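Side-chain contacts in beta-catenin homolog sys-1 (Caenorhabditis elegans, PDB 3C2G), which coregulates transcription in the Wnt signalling asymmetry pathway, activating or repressing target genes together with transcription factors such as the TCF protein pop-1: residues A[337-342]-A[377-382]; A[341-346]-A[391-396]; A[370-375]-A[402-407]; A[325-330]-A[364-369]. All coordinates share one frame; numbering follows the deposited sequence.

Contact 1 (A[337-342]-A[377-382]); sequences PDDEVI and SKYPRL
Tyr-379 and Asp-339 come from opposite directions and meet through one hydrogen bond. The phenol OH of Tyr-379 donates to OD1 of Asp-339 over 2.8 Å. The acid oxygen lies at the edge of the ring, in its plane. The carboxylate is turned against the ring, with the two planes 59° apart. The hydroxyl reaches OD1 from above the carboxylate plane, 53° out of it. Ile-342, almost one helical turn on, lays a methyl against the hydroxyl: its CG2 is 4.0 Å from OH of Tyr-379. NZ of Lys-378 makes a looser approach, 4.4 Å from CG1 of Ile-342.

Further out, CG of Lys-378 rests over one face of the Tyr-379 ring, near the rim. NZ of Lys-378 stays 5.4 Å from OD1 of Asp-339, too far for a salt bridge but probably close enough to favour the negative charge. The second oxygen, OD2 of Asp-339, forms a salt bridge with Lys-390, so both carboxylate oxygens have partners. An alanine in place of Asp-339 would probably leave the Tyr-379 hydroxyl without its acceptor here and Lys-390 without its counter-charge.

Asp-338 is the N-cap of the helix; its OD2 accepts a weak capping bond from Glu-340 N. Asp-339 follows in the first turn. Its CG is anti to the carbonyl carbon (chi1 -72°), and the carboxylate end comes near the loop. Within the armadillo domain, the contact joins the start of helix 339-352 to the loop after helix 368-377. Helix 388-409 touches both segments: Ile-342 and Tyr-379 meet Ile-397, and Tyr-379 also meets Val-394.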
loop_
_atom_site.group_PDB
_atom_site.type_symbol
_atom_site.label_atom_id
_atom_site.label_comp_id
_atom_site.label_asym_id
_atom_site.label_seq_id
_atom_site.Cartn_x
_atom_site.Cartn_y
_atom_site.Cartn_z
ATOM N N PRO A 337 8.694 -11.803 13.595
ATOM C CA PRO A 337 9.443 -10.774 14.313
ATOM C C PRO A 337 9.597 -9.411 13.623
ATOM O O PRO A 337 10.125 -8.476 14.245
ATOM C CB PRO A 337 10.813 -11.424 14.525
ATOM C CG PRO A 337 10.955 -12.411 13.415
ATOM C CD PRO A 337 9.572 -12.832 12.998
ATOM N N ASP A 338 9.140 -9.251 12.382
ATOM C CA ASP A 338 9.354 -7.945 11.756
ATOM C C ASP A 338 8.150 -7.004 11.649
ATOM O O ASP A 338 7.029 -7.402 11.289
ATOM C CB ASP A 338 10.262 -8.039 10.511
ATOM C CG ASP A 338 9.586 -7.648 9.235
ATOM O OD1 ASP A 338 8.917 -8.497 8.624
ATOM O OD2 ASP A 338 9.779 -6.497 8.810
ATOM N N ASP A 339 8.406 -5.746 11.998
ATOM C CA ASP A 339 7.367 -4.734 12.144
ATOM C C ASP A 339 6.534 -4.477 10.901
ATOM O O ASP A 339 5.363 -4.112 11.021
ATOM C CB ASP A 339 7.959 -3.427 12.666
ATOM C CG ASP A 339 8.357 -3.512 14.136
ATOM O OD1 ASP A 339 7.839 -4.393 14.869
ATOM O OD2 ASP A 339 9.194 -2.685 14.564
ATOM N N GLU A 340 7.113 -4.667 9.717
ATOM C CA GLU A 340 6.359 -4.455 8.485
ATOM C C GLU A 340 5.245 -5.477 8.383
ATOM O O GLU A 340 4.145 -5.165 7.947
ATOM C CB GLU A 340 7.263 -4.543 7.249
ATOM C CG GLU A 340 8.163 -3.331 7.035
ATOM C CD GLU A 340 7.390 -2.025 6.854
ATOM O OE1 GLU A 340 6.320 -2.039 6.190
ATOM O OE2 GLU A 340 7.861 -0.981 7.377
ATOM N N VAL A 341 5.542 -6.703 8.788
ATOM C CA VAL A 341 4.558 -7.761 8.767
ATOM C C VAL A 341 3.477 -7.484 9.824
ATOM O O VAL A 341 2.293 -7.637 9.542
ATOM C CB VAL A 341 5.228 -9.155 8.939
ATOM C CG1 VAL A 341 4.201 -10.237 9.060
ATOM C CG2 VAL A 341 6.115 -9.457 7.744
ATOM N N ILE A 342 3.885 -7.039 11.017
ATOM C CA ILE A 342 2.942 -6.703 12.078
ATOM C C ILE A 342 2.046 -5.570 11.609
ATOM O O ILE A 342 0.830 -5.583 11.835
ATOM C CB ILE A 342 3.640 -6.271 13.398
ATOM C CG1 ILE A 342 4.627 -7.335 13.912
ATOM C CG2 ILE A 342 2.620 -5.930 14.460
ATOM C CD1 ILE A 342 4.096 -8.733 13.938
ATOM N N SER A 377 1.657 -4.051 23.943
ATOM C CA SER A 377 2.532 -4.156 25.129
ATOM C C SER A 377 4.017 -4.357 24.859
ATOM O O SER A 377 4.842 -4.055 25.720
ATOM C CB SER A 377 2.076 -5.300 26.035
ATOM O OG SER A 377 0.798 -5.033 26.555
ATOM N N LYS A 378 4.349 -4.891 23.689
ATOM C CA LYS A 378 5.727 -5.267 23.386
ATOM C C LYS A 378 6.621 -4.071 23.046
ATOM O O LYS A 378 7.839 -4.183 23.096
ATOM C CB LYS A 378 5.770 -6.313 22.262
ATOM C CG LYS A 378 5.528 -5.734 20.876
ATOM C CD LYS A 378 5.096 -6.794 19.870
ATOM C CE LYS A 378 6.247 -7.233 18.975
ATOM N NZ LYS A 378 5.784 -8.300 18.050
ATOM N N TYR A 379 6.023 -2.932 22.707
ATOM C CA TYR A 379 6.796 -1.766 22.272
ATOM C C TYR A 379 7.111 -0.803 23.398
ATOM O O TYR A 379 6.307 -0.636 24.317
ATOM C CB TYR A 379 6.088 -1.014 21.139
ATOM C CG TYR A 379 5.949 -1.829 19.890
ATOM C CD1 TYR A 379 7.058 -2.118 19.100
ATOM C CD2 TYR A 379 4.708 -2.332 19.502
ATOM C CE1 TYR A 379 6.938 -2.882 17.957
ATOM C CE2 TYR A 379 4.579 -3.098 18.364
ATOM C CZ TYR A 379 5.696 -3.366 17.597
ATOM O OH TYR A 379 5.572 -4.122 16.464
ATOM N N PRO A 380 8.278 -0.143 23.317
ATOM C CA PRO A 380 8.598 0.871 24.311
ATOM C C PRO A 380 7.723 2.097 24.088
ATOM O O PRO A 380 6.960 2.141 23.120
ATOM C CB PRO A 380 10.064 1.202 24.013
ATOM C CG PRO A 380 10.242 0.885 22.582
ATOM C CD PRO A 380 9.341 -0.282 22.304
ATOM N N ARG A 381 7.831 3.076 24.980
ATOM C CA ARG A 381 7.155 4.341 24.801
ATOM C C ARG A 381 7.692 4.997 23.537
ATOM O O ARG A 381 8.850 4.793 23.167
ATOM C CB ARG A 381 7.399 5.251 26.005
ATOM C CG ARG A 381 6.969 4.686 27.357
ATOM C CD ARG A 381 7.110 5.759 28.447
ATOM N NE ARG A 381 8.377 6.495 28.335
ATOM C CZ ARG A 381 9.482 6.206 29.022
ATOM N NH1 ARG A 381 10.582 6.929 28.840
ATOM N NH2 ARG A 381 9.492 5.198 29.890
ATOM N N LEU A 382 6.853 5.783 22.877
ATOM C CA LEU A 382 7.246 6.443 21.637
ATOM C C LEU A 382 8.435 7.380 21.822
ATOM O O LEU A 382 9.236 7.552 20.903
ATOM C CB LEU A 382 6.065 7.195 21.022
ATOM C CG LEU A 382 4.854 6.352 20.607
ATOM C CD1 LEU A 382 3.695 7.273 20.238
ATOM C CD2 LEU A 382 5.180 5.386 19.466
#

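Contact 2 (A[341-346]-A[391-396]); sequences VIYSGT and RNRVCE
Arg-393 and Glu-396, one turn apart on helix 388-409, both meet the ring of Tyr-343 on helix 339-352. Arg-393 comes first in the chain. Its side chain is bent at chi2 and then runs extended, which carries the guanidinium over one face of the ring. CZ of Arg-393 lies 4.0 Å from the centroid of the Tyr-343 ring, in a cation-pi contact 24° off the ring normal. The two flat groups are tilted by 31°. The overlap is shifted to the rim, where NH2 of Arg-393 is 3.4 Å from both CD2 and CE2 of Tyr-343.

NH2 of Arg-393 also forms a salt bridge with Glu-340, on the same helix as the tyrosine. NH1 of Arg-393 turns back along its own helix to OE1 of Glu-396, in a salt bridge of 3.3 Å whose hydrogen bond is weak.

Glu-396 touches the ring with its aliphatic part: its CB is 3.6 Å from CE1 of Tyr-343. CG of Tyr-343 stands anti to the backbone N (chi1 169°), and this swings the ring across to the neighbouring helix. An alanine at this position would probably strip the guanidinium of its aromatic platform and open a gap beside Glu-396.

Tyr-343 also packs on an aromatic side chain of the bound peptide, so the ring serves both the helix pairing and the ligand surface. Arg-393 is gripped by two acids, Glu-340 and Glu-396, and lies over the face of Tyr-343. This probably stabilises its positive charge and limits how the ring can turn.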
loop_
_atom_site.group_PDB
_atom_site.type_symbol
_atom_site.label_atom_id
_atom_site.label_comp_id
_atom_site.label_asym_id
_atom_site.label_seq_id
_atom_site.Cartn_x
_atom_site.Cartn_y
_atom_site.Cartn_z
ATOM N N VAL A 341 5.542 -6.703 8.788
ATOM C CA VAL A 341 4.558 -7.761 8.767
ATOM C C VAL A 341 3.477 -7.484 9.824
ATOM O O VAL A 341 2.293 -7.637 9.542
ATOM C CB VAL A 341 5.228 -9.155 8.939
ATOM C CG1 VAL A 341 4.201 -10.237 9.060
ATOM C CG2 VAL A 341 6.115 -9.457 7.744
ATOM N N ILE A 342 3.885 -7.039 11.017
ATOM C CA ILE A 342 2.942 -6.703 12.078
ATOM C C ILE A 342 2.046 -5.570 11.609
ATOM O O ILE A 342 0.830 -5.583 11.835
ATOM C CB ILE A 342 3.640 -6.271 13.398
ATOM C CG1 ILE A 342 4.627 -7.335 13.912
ATOM C CG2 ILE A 342 2.620 -5.930 14.460
ATOM C CD1 ILE A 342 4.096 -8.733 13.938
ATOM N N TYR A 343 2.655 -4.599 10.945
ATOM C CA TYR A 343 1.929 -3.454 10.444
ATOM C C TYR A 343 0.870 -3.878 9.452
ATOM O O TYR A 343 -0.281 -3.472 9.586
ATOM C CB TYR A 343 2.875 -2.459 9.798
ATOM C CG TYR A 343 2.167 -1.382 9.024
ATOM C CD1 TYR A 343 1.432 -0.380 9.695
ATOM C CD2 TYR A 343 2.239 -1.338 7.619
ATOM C CE1 TYR A 343 0.781 0.624 8.989
ATOM C CE2 TYR A 343 1.592 -0.327 6.897
ATOM C CZ TYR A 343 0.860 0.649 7.582
ATOM O OH TYR A 343 0.212 1.657 6.882
ATOM N N SER A 344 1.249 -4.714 8.485
ATOM C CA SER A 344 0.327 -5.176 7.450
ATOM C C SER A 344 -0.788 -6.040 8.019
ATOM O O SER A 344 -1.953 -5.851 7.678
ATOM C CB SER A 344 1.071 -5.962 6.371
ATOM O OG SER A 344 2.149 -5.221 5.831
ATOM N N GLY A 345 -0.421 -6.986 8.884
ATOM C CA GLY A 345 -1.368 -7.920 9.472
ATOM C C GLY A 345 -2.410 -7.238 10.340
ATOM O O GLY A 345 -3.605 -7.513 10.211
ATOM N N THR A 346 -1.967 -6.354 11.235
ATOM C CA THR A 346 -2.892 -5.653 12.109
ATOM C C THR A 346 -3.766 -4.677 11.318
ATOM O O THR A 346 -4.918 -4.433 11.693
ATOM C CB THR A 346 -2.184 -4.899 13.287
ATOM O OG1 THR A 346 -1.268 -3.919 12.776
ATOM C CG2 THR A 346 -1.452 -5.866 14.208
ATOM N N ARG A 391 9.738 4.779 14.626
ATOM C CA ARG A 391 8.781 5.394 15.548
ATOM C C ARG A 391 7.420 5.596 14.884
ATOM O O ARG A 391 6.386 5.334 15.491
ATOM C CB ARG A 391 9.307 6.720 16.092
ATOM C CG ARG A 391 8.470 7.318 17.218
ATOM C CD ARG A 391 9.154 8.505 17.889
ATOM N NE ARG A 391 9.315 9.632 16.967
ATOM C CZ ARG A 391 10.477 10.042 16.459
ATOM N NH1 ARG A 391 11.613 9.434 16.785
ATOM N NH2 ARG A 391 10.500 11.068 15.621
ATOM N N ASN A 392 7.412 6.044 13.635
ATOM C CA ASN A 392 6.144 6.157 12.934
ATOM C C ASN A 392 5.463 4.794 12.711
ATOM O O ASN A 392 4.240 4.697 12.738
ATOM C CB ASN A 392 6.281 6.933 11.625
ATOM C CG ASN A 392 4.938 7.447 11.112
ATOM O OD1 ASN A 392 4.347 8.362 11.683
ATOM N ND2 ASN A 392 4.450 6.850 10.040
ATOM N N ARG A 393 6.258 3.746 12.519
ATOM C CA ARG A 393 5.714 2.409 12.284
ATOM C C ARG A 393 5.001 1.862 13.530
ATOM O O ARG A 393 3.872 1.372 13.447
ATOM C CB ARG A 393 6.807 1.437 11.808
ATOM C CG ARG A 393 6.360 0.472 10.715
ATOM C CD ARG A 393 5.871 1.278 9.509
ATOM N NE ARG A 393 5.614 0.493 8.295
ATOM C CZ ARG A 393 5.079 0.998 7.182
ATOM N NH1 ARG A 393 4.730 2.284 7.114
ATOM N NH2 ARG A 393 4.877 0.213 6.135
ATOM N N VAL A 394 5.675 1.957 14.671
ATOM C CA VAL A 394 5.136 1.503 15.939
ATOM C C VAL A 394 3.832 2.249 16.212
ATOM O O VAL A 394 2.860 1.686 16.709
ATOM C CB VAL A 394 6.148 1.747 17.076
ATOM C CG1 VAL A 394 5.513 1.486 18.447
ATOM C CG2 VAL A 394 7.377 0.865 16.880
ATOM N N CYS A 395 3.832 3.513 15.837
ATOM C CA CYS A 395 2.729 4.397 16.034
ATOM C C CYS A 395 1.516 3.949 15.212
ATOM O O CYS A 395 0.417 3.842 15.740
ATOM C CB CYS A 395 3.187 5.798 15.650
ATOM S SG CYS A 395 1.994 7.083 15.863
ATOM N N GLU A 396 1.731 3.674 13.931
ATOM C CA GLU A 396 0.710 3.109 13.053
ATOM C C GLU A 396 0.271 1.696 13.474
ATOM O O GLU A 396 -0.880 1.306 13.266
ATOM C CB GLU A 396 1.233 3.094 11.615
ATOM C CG GLU A 396 1.324 4.482 10.935
ATOM C CD GLU A 396 2.216 4.482 9.689
ATOM O OE1 GLU A 396 3.216 3.727 9.656
ATOM O OE2 GLU A 396 1.928 5.252 8.747
#

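Contact 3 (A[370-375]-A[402-407]); sequences FLLHTI and LRTLNN
Two helical segments come together here, with the CA atoms of Leu-372 and Leu-405 7.5 Å apart at the nearest point. Leu-372 carries the whole contact from its side. Its CG is anti to the carbonyl carbon (chi1 -54°), which sends the two methyls towards the other helix. CD1 of Leu-372 sits against the backbone between Thr-404 and Leu-405, 3.8 Å from N of Leu-405. It also lies 4.2 Å from CB of Leu-405 and 4.0 Å from CB of Thr-404. The other methyl, CD2 of Leu-372, meets the same CB of Thr-404 at 4.1 Å.

Thr-404 presents carbon to the leucine, through CB and CG2. Its hydroxyl is used along its own helix, in a hydrogen bond to the carbonyl of Asn-400. The polar atom is thus satisfied within a buried, apolar junction. Farther along the segment 402-407, Asn-407 hydrogen-bonds the backbone of the bound peptide through OD1.

The contact packs helix 368-377 on helix 388-409, within the stacked helices of the armadillo domain. Leu-405 also packs on Phe-434 in a loop. Helix 339-352 closes one side, where Leu-349 touches both Leu-372 and Thr-404.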
loop_
_atom_site.group_PDB
_atom_site.type_symbol
_atom_site.label_atom_id
_atom_site.label_comp_id
_atom_site.label_asym_id
_atom_site.label_seq_id
_atom_site.Cartn_x
_atom_site.Cartn_y
_atom_site.Cartn_z
ATOM N N PHE A 370 -6.966 -10.711 22.872
ATOM C CA PHE A 370 -5.750 -10.978 23.617
ATOM C C PHE A 370 -4.500 -10.571 22.816
ATOM O O PHE A 370 -3.576 -9.964 23.356
ATOM C CB PHE A 370 -5.667 -12.459 23.973
ATOM C CG PHE A 370 -5.230 -12.714 25.375
ATOM C CD1 PHE A 370 -6.162 -13.096 26.344
ATOM C CD2 PHE A 370 -3.886 -12.561 25.741
ATOM C CE1 PHE A 370 -5.769 -13.331 27.656
ATOM C CE2 PHE A 370 -3.474 -12.789 27.055
ATOM C CZ PHE A 370 -4.421 -13.181 28.017
ATOM N N LEU A 371 -4.480 -10.907 21.528
ATOM C CA LEU A 371 -3.325 -10.647 20.691
ATOM C C LEU A 371 -3.054 -9.167 20.513
ATOM O O LEU A 371 -1.891 -8.747 20.541
ATOM C CB LEU A 371 -3.467 -11.332 19.330
ATOM C CG LEU A 371 -2.318 -11.104 18.344
ATOM C CD1 LEU A 371 -1.029 -11.662 18.897
ATOM C CD2 LEU A 371 -2.640 -11.722 17.016
ATOM N N LEU A 372 -4.113 -8.378 20.337
ATOM C CA LEU A 372 -3.978 -6.922 20.318
ATOM C C LEU A 372 -3.277 -6.403 21.563
ATOM O O LEU A 372 -2.442 -5.505 21.480
ATOM C CB LEU A 372 -5.335 -6.239 20.208
ATOM C CG LEU A 372 -6.249 -6.649 19.062
ATOM C CD1 LEU A 372 -7.583 -5.945 19.217
ATOM C CD2 LEU A 372 -5.605 -6.355 17.708
ATOM N N HIS A 373 -3.622 -6.965 22.715
ATOM C CA HIS A 373 -3.023 -6.557 23.974
ATOM C C HIS A 373 -1.525 -6.854 23.985
ATOM O O HIS A 373 -0.727 -6.041 24.435
ATOM C CB HIS A 373 -3.732 -7.241 25.155
ATOM C CG HIS A 373 -3.170 -6.867 26.487
ATOM N ND1 HIS A 373 -2.088 -7.516 27.051
ATOM C CD2 HIS A 373 -3.520 -5.892 27.358
ATOM C CE1 HIS A 373 -1.803 -6.958 28.212
ATOM N NE2 HIS A 373 -2.660 -5.973 28.425
ATOM N N THR A 374 -1.156 -8.023 23.488
ATOM C CA THR A 374 0.233 -8.433 23.414
ATOM C C THR A 374 1.046 -7.565 22.438
ATOM O O THR A 374 2.181 -7.206 22.726
ATOM C CB THR A 374 0.317 -9.919 23.010
ATOM O OG1 THR A 374 -0.478 -10.695 23.914
ATOM C CG2 THR A 374 1.760 -10.436 23.020
ATOM N N ILE A 375 0.460 -7.211 21.297
ATOM C CA ILE A 375 1.183 -6.418 20.302
ATOM C C ILE A 375 1.457 -5.013 20.802
ATOM O O ILE A 375 2.562 -4.513 20.661
ATOM C CB ILE A 375 0.459 -6.388 18.942
ATOM C CG1 ILE A 375 0.499 -7.763 18.310
ATOM C CG2 ILE A 375 1.123 -5.423 18.000
ATOM C CD1 ILE A 375 -0.724 -8.035 17.491
ATOM N N LEU A 402 -5.755 -0.659 18.215
ATOM C CA LEU A 402 -6.843 0.026 18.894
ATOM C C LEU A 402 -8.051 0.234 17.999
ATOM O O LEU A 402 -9.197 0.207 18.472
ATOM C CB LEU A 402 -6.374 1.363 19.451
ATOM C CG LEU A 402 -5.257 1.327 20.489
ATOM C CD1 LEU A 402 -4.812 2.738 20.723
ATOM C CD2 LEU A 402 -5.664 0.661 21.820
ATOM N N ARG A 403 -7.816 0.443 16.710
ATOM C CA ARG A 403 -8.931 0.530 15.761
ATOM C C ARG A 403 -9.642 -0.837 15.659
ATOM O O ARG A 403 -10.860 -0.914 15.552
ATOM C CB ARG A 403 -8.439 1.014 14.395
ATOM C CG ARG A 403 -9.408 1.940 13.677
ATOM C CD ARG A 403 -8.855 2.514 12.340
ATOM N NE ARG A 403 -8.091 1.524 11.583
ATOM C CZ ARG A 403 -6.776 1.582 11.403
ATOM N NH1 ARG A 403 -6.081 2.608 11.902
ATOM N NH2 ARG A 403 -6.157 0.608 10.728
ATOM N N THR A 404 -8.882 -1.919 15.727
ATOM C CA THR A 404 -9.490 -3.236 15.740
ATOM C C THR A 404 -10.287 -3.437 17.027
ATOM O O THR A 404 -11.409 -3.946 16.979
ATOM C CB THR A 404 -8.445 -4.344 15.604
ATOM O OG1 THR A 404 -7.623 -4.064 14.471
ATOM C CG2 THR A 404 -9.117 -5.709 15.452
ATOM N N LEU A 405 -9.711 -3.026 18.158
ATOM C CA LEU A 405 -10.395 -3.099 19.444
ATOM C C LEU A 405 -11.737 -2.398 19.384
ATOM O O LEU A 405 -12.740 -2.949 19.813
ATOM C CB LEU A 405 -9.548 -2.507 20.584
ATOM C CG LEU A 405 -10.144 -2.548 22.016
ATOM C CD1 LEU A 405 -10.433 -3.967 22.451
ATOM C CD2 LEU A 405 -9.242 -1.854 23.051
ATOM N N ASN A 406 -11.744 -1.197 18.824
ATOM C CA ASN A 406 -12.925 -0.353 18.775
ATOM C C ASN A 406 -14.035 -0.944 17.922
ATOM O O ASN A 406 -15.211 -0.814 18.260
ATOM C CB ASN A 406 -12.558 1.056 18.304
ATOM C CG ASN A 406 -11.613 1.780 19.274
ATOM O OD1 ASN A 406 -11.348 1.310 20.387
ATOM N ND2 ASN A 406 -11.105 2.935 18.849
ATOM N N ASN A 407 -13.665 -1.620 16.837
ATOM C CA ASN A 407 -14.632 -2.366 16.023
ATOM C C ASN A 407 -15.277 -3.540 16.759
ATOM O O ASN A 407 -16.399 -3.914 16.441
ATOM C CB ASN A 407 -14.007 -2.820 14.703
ATOM C CG ASN A 407 -13.712 -1.655 13.767
ATOM O OD1 ASN A 407 -14.311 -0.581 13.891
ATOM N ND2 ASN A 407 -12.771 -1.853 12.840
#

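Contact 4 (A[325-330]-A[364-369]); sequences ILPFLL and IRSNAI
A Schellman motif ends helix 357-365, and the turn it makes packs against the first turns of helix 325-335. Asn-367 is the C-prime residue, with a positive phi of 70°. Its N bonds to O of Ile-364, and N of Ala-368 reaches back to O of Ala-363. The same Asn-367 stands at the N-cap position of the next helix, though its side chain makes no capping bond.

The turn places Ser-366 and Ala-368 against Leu-330. CG of Leu-330 is anti to the carbonyl carbon (chi1 -67°), which turns its methyls to the corner. CD1 of Leu-330 lies 3.8 Å from CB of Ser-366. Both methyls of Leu-330, CD1 and CD2, face CB of Ala-368, each at 4.2 Å. One turn earlier, Pro-327 borders the serine: CG of the proline ring is 3.5 Å from OG of Ser-366. The hydroxyl's own weak hydrogen bond goes to the carbonyl of Ile-362, back in its helix. The contact itself is van der Waals packing.

Helix 325-335 thus meets the corner where helix 357-365 gives way to helix 368-377. Helix 339-352 lies alongside, with Leu-349 touching Leu-326 and Leu-330. Asn-367 and Ile-369 also pack on Gln-430 of helix 425-432.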
loop_
_atom_site.group_PDB
_atom_site.type_symbol
_atom_site.label_atom_id
_atom_site.label_comp_id
_atom_site.label_asym_id
_atom_site.label_seq_id
_atom_site.Cartn_x
_atom_site.Cartn_y
_atom_site.Cartn_z
ATOM N N ILE A 325 -8.332 -18.924 7.148
ATOM C CA ILE A 325 -7.452 -17.803 6.834
ATOM C C ILE A 325 -7.160 -16.951 8.070
ATOM O O ILE A 325 -5.997 -16.673 8.394
ATOM C CB ILE A 325 -8.069 -16.918 5.706
ATOM C CG1 ILE A 325 -8.000 -17.629 4.352
ATOM C CG2 ILE A 325 -7.400 -15.560 5.614
ATOM C CD1 ILE A 325 -8.942 -17.036 3.331
ATOM N N LEU A 326 -8.209 -16.548 8.774
ATOM C CA LEU A 326 -8.032 -15.592 9.853
ATOM C C LEU A 326 -7.183 -16.114 11.000
ATOM O O LEU A 326 -6.232 -15.444 11.394
ATOM C CB LEU A 326 -9.373 -15.038 10.336
ATOM C CG LEU A 326 -9.417 -13.691 11.058
ATOM C CD1 LEU A 326 -8.432 -12.689 10.515
ATOM C CD2 LEU A 326 -10.810 -13.123 10.920
ATOM N N PRO A 327 -7.492 -17.313 11.535
ATOM C CA PRO A 327 -6.594 -17.853 12.567
ATOM C C PRO A 327 -5.140 -17.971 12.114
ATOM O O PRO A 327 -4.226 -17.733 12.914
ATOM C CB PRO A 327 -7.175 -19.233 12.848
ATOM C CG PRO A 327 -8.603 -19.105 12.490
ATOM C CD PRO A 327 -8.645 -18.201 11.307
ATOM N N PHE A 328 -4.923 -18.318 10.848
ATOM C CA PHE A 328 -3.561 -18.414 10.329
ATOM C C PHE A 328 -2.869 -17.069 10.406
ATOM O O PHE A 328 -1.752 -16.961 10.895
ATOM C CB PHE A 328 -3.542 -18.952 8.890
ATOM C CG PHE A 328 -2.185 -18.889 8.239
ATOM C CD1 PHE A 328 -1.238 -19.886 8.478
ATOM C CD2 PHE A 328 -1.844 -17.820 7.402
ATOM C CE1 PHE A 328 0.040 -19.826 7.884
ATOM C CE2 PHE A 328 -0.581 -17.747 6.816
ATOM C CZ PHE A 328 0.365 -18.755 7.053
ATOM N N LEU A 329 -3.541 -16.035 9.920
ATOM C CA LEU A 329 -2.998 -14.679 9.967
ATOM C C LEU A 329 -2.750 -14.156 11.386
ATOM O O LEU A 329 -1.757 -13.483 11.625
ATOM C CB LEU A 329 -3.872 -13.717 9.158
ATOM C CG LEU A 329 -3.895 -14.031 7.649
ATOM C CD1 LEU A 329 -4.867 -13.131 6.928
ATOM C CD2 LEU A 329 -2.493 -13.933 7.009
ATOM N N LEU A 330 -3.631 -14.476 12.330
ATOM C CA LEU A 330 -3.393 -14.104 13.718
ATOM C C LEU A 330 -2.151 -14.777 14.274
ATOM O O LEU A 330 -1.378 -14.149 14.988
ATOM C CB LEU A 330 -4.611 -14.411 14.591
ATOM C CG LEU A 330 -5.803 -13.533 14.227
ATOM C CD1 LEU A 330 -7.088 -14.132 14.743
ATOM C CD2 LEU A 330 -5.592 -12.116 14.725
ATOM N N ILE A 364 -12.554 -13.463 17.687
ATOM C CA ILE A 364 -12.652 -13.682 19.139
ATOM C C ILE A 364 -12.307 -15.114 19.556
ATOM O O ILE A 364 -11.575 -15.315 20.520
ATOM C CB ILE A 364 -14.039 -13.255 19.673
ATOM C CG1 ILE A 364 -14.128 -11.731 19.725
ATOM C CG2 ILE A 364 -14.327 -13.846 21.055
ATOM C CD1 ILE A 364 -15.538 -11.244 19.677
ATOM N N ARG A 365 -12.800 -16.103 18.816
ATOM C CA ARG A 365 -12.509 -17.505 19.127
ATOM C C ARG A 365 -11.042 -17.852 18.917
ATOM O O ARG A 365 -10.552 -18.851 19.450
ATOM C CB ARG A 365 -13.393 -18.457 18.323
ATOM C CG ARG A 365 -14.840 -18.503 18.782
ATOM C CD ARG A 365 -15.614 -19.672 18.153
ATOM N NE ARG A 365 -16.110 -19.369 16.807
ATOM C CZ ARG A 365 -15.500 -19.735 15.677
ATOM N NH1 ARG A 365 -14.364 -20.427 15.722
ATOM N NH2 ARG A 365 -16.026 -19.407 14.497
ATOM N N SER A 366 -10.331 -17.040 18.146
ATOM C CA SER A 366 -8.901 -17.263 17.999
ATOM C C SER A 366 -8.089 -16.299 18.858
ATOM O O SER A 366 -6.880 -16.144 18.652
ATOM C CB SER A 366 -8.493 -17.189 16.530
ATOM O OG SER A 366 -9.345 -18.030 15.758
ATOM N N ASN A 367 -8.758 -15.666 19.824
ATOM C CA ASN A 367 -8.102 -14.792 20.796
ATOM C C ASN A 367 -7.574 -13.485 20.219
ATOM O O ASN A 367 -6.593 -12.939 20.715
ATOM C CB ASN A 367 -6.973 -15.534 21.539
ATOM C CG ASN A 367 -7.470 -16.268 22.786
ATOM O OD1 ASN A 367 -8.675 -16.495 22.958
ATOM N ND2 ASN A 367 -6.540 -16.634 23.665
ATOM N N ALA A 368 -8.223 -12.981 19.179
ATOM C CA ALA A 368 -7.754 -11.761 18.533
ATOM C C ALA A 368 -7.555 -10.626 19.540
ATOM O O ALA A 368 -6.558 -9.916 19.477
ATOM C CB ALA A 368 -8.705 -11.336 17.419
ATOM N N ILE A 369 -8.484 -10.473 20.483
ATOM C CA ILE A 369 -8.399 -9.369 21.444
ATOM C C ILE A 369 -7.187 -9.513 22.353
ATOM O O ILE A 369 -6.439 -8.554 22.557
ATOM C CB ILE A 369 -9.718 -9.147 22.239
ATOM C CG1 ILE A 369 -10.844 -8.777 21.274
ATOM C CG2 ILE A 369 -9.545 -8.031 23.262
ATOM C CD1 ILE A 369 -12.245 -9.071 21.770
#

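Overall arrangement
The four contacts lie within one run of consecutive helices, from 325-335 to 388-409, in the armadillo domain. Contacts 1 and 2 are neighbours, with centres about 7 Å apart; they share Val-341 and Ile-342, and a salt bridge between their segments joins them. Contacts 2 and 3 both use helix 388-409, at centres about 13 Å apart. Contacts 3 and 4 share helix 368-377, with centres about 11 Å apart. The centre of contact 4 is about 18 Å from those of contacts 1 and 2, without touching. Along the chain, contact 4 closes before contact 3 opens, contacts 1 and 2 start together, and the remaining pairs cross. Helices 339-352 and 388-409 meet the peptide, so this packing probably helps shape the binding surface.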